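Local coordinates for protein metallo-beta-lactamase (Simiduia agarivorans, PDB 6MFI) that probably hydrolyses the beta-lactam ring of antibiotics, as a subclass B3 metallo-beta-lactamase with two zinc ions in its active site, at residues G143-G146 with E147-Q151. Sequence-based numbering, arbitrary orientation.
Sequences GTAG and EDDPQ
Asp149 turns CG anti to its own nitrogen (chi1 -157°), which sends the carboxylate on toward the zinc site, while its backbone directs CB toward Ala145. CB of Asp149 packs on CB of Ala145 at 3.9 Å. Asp149 is the last residue of a type I beta turn that starts at Gly146, and Ala145 comes just before it, so this contact spans the ends of the turn. The turn belongs to the loop between helix 134-142 and strand 163-166 of the metallo-beta-lactamase fold. Its closing bond runs from Asp149 N to Gly146 O, 3.3 Å long with an angle of 155° at the hydrogen. The peptide bond between Ala145 and Gly146 is cis. It brings Ala145 CA and Gly146 CA to 2.9 Å and bends the chain sharply into the turn. Just before it, Thr144 OG1 donates a hydrogen bond to Ala145 O (3.1 Å), meeting a lone pair of that oxygen. Asp149 OD2 holds two partners. One is NE2 of His112, a zinc ligand, so Asp149 is a second-shell residue that probably helps to orient that imidazole. The other closes an Asx turn: Gln151 N reaches the anti lone pair of Asp149 OD2 at 3.2 Å.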
loop_
_atom_site.group_PDB
_atom_site.type_symbol
_atom_site.label_atom_id
_atom_site.label_comp_id
_atom_site.label_asym_id
_atom_site.label_seq_id
_atom_site.Cartn_x
_atom_site.Cartn_y
_atom_site.Cartn_z
ATOM N N GLY A 143 8.870 15.146 -5.762
ATOM C CA GLY A 143 8.496 14.327 -6.896
ATOM C C GLY A 143 9.498 13.266 -7.286
ATOM O O GLY A 143 9.371 12.692 -8.371
ATOM N N THR A 144 10.485 12.979 -6.439
ATOM C CA THR A 144 11.515 12.006 -6.775
ATOM C C THR A 144 12.293 11.631 -5.522
ATOM O O THR A 144 12.302 12.365 -4.528
ATOM C CB THR A 144 12.475 12.545 -7.843
ATOM O OG1 THR A 144 13.446 11.543 -8.167
ATOM C CG2 THR A 144 13.191 13.790 -7.336
ATOM N N ALA A 145 12.937 10.468 -5.585
ATOM C CA ALA A 145 13.942 10.083 -4.607
ATOM C C ALA A 145 15.112 11.067 -4.659
ATOM O O ALA A 145 15.352 11.720 -5.679
ATOM C CB ALA A 145 14.407 8.649 -4.886
ATOM N N GLY A 146 15.861 11.175 -3.558
ATOM C CA GLY A 146 15.757 10.331 -2.379
ATOM C C GLY A 146 17.048 9.542 -2.246
ATOM O O GLY A 146 17.192 8.473 -2.838
ATOM N N GLU A 147 17.992 10.078 -1.465
ATOM C CA GLU A 147 19.350 9.542 -1.466
ATOM C C GLU A 147 19.403 8.126 -0.896
ATOM O O GLU A 147 20.068 7.249 -1.459
ATOM C CB GLU A 147 20.290 10.485 -0.701
ATOM C CG GLU A 147 20.064 10.551 0.804
ATOM C CD GLU A 147 21.355 10.680 1.585
ATOM O OE1 GLU A 147 22.405 10.949 0.967
ATOM O OE2 GLU A 147 21.323 10.495 2.821
ATOM N N ASP A 148 18.704 7.877 0.209
ATOM C CA ASP A 148 18.742 6.581 0.871
ATOM C C ASP A 148 17.711 5.607 0.320
ATOM O O ASP A 148 17.540 4.519 0.879
ATOM C CB ASP A 148 18.548 6.755 2.380
ATOM C CG ASP A 148 17.335 7.592 2.718
ATOM O OD1 ASP A 148 16.880 8.366 1.848
ATOM O OD2 ASP A 148 16.841 7.484 3.859
ATOM N N ASP A 149 17.024 5.972 -0.753
ATOM C CA ASP A 149 16.091 5.050 -1.384
ATOM C C ASP A 149 16.868 3.939 -2.081
ATOM O O ASP A 149 17.763 4.226 -2.886
ATOM C CB ASP A 149 15.204 5.786 -2.383
ATOM C CG ASP A 149 13.902 5.060 -2.646
ATOM O OD1 ASP A 149 12.849 5.543 -2.181
ATOM O OD2 ASP A 149 13.934 4.007 -3.318
ATOM N N PRO A 150 16.575 2.670 -1.790
ATOM C CA PRO A 150 17.317 1.578 -2.441
ATOM C C PRO A 150 17.228 1.599 -3.956
ATOM O O PRO A 150 18.190 1.210 -4.630
ATOM C CB PRO A 150 16.663 0.320 -1.851
ATOM C CG PRO A 150 16.128 0.765 -0.529
ATOM C CD PRO A 150 15.671 2.179 -0.736
ATOM N N GLN A 151 16.106 2.052 -4.517
ATOM C CA GLN A 151 15.914 2.096 -5.962
ATOM C C GLN A 151 16.121 3.496 -6.531
ATOM O O GLN A 151 15.481 3.866 -7.522
ATOM C CB GLN A 151 14.524 1.572 -6.323
ATOM C CG GLN A 151 14.450 0.884 -7.679
ATOM C CD GLN A 151 13.075 0.316 -7.969
ATOM O OE1 GLN A 151 12.422 -0.241 -7.088
ATOM N NE2 GLN A 151 12.629 0.455 -9.212
#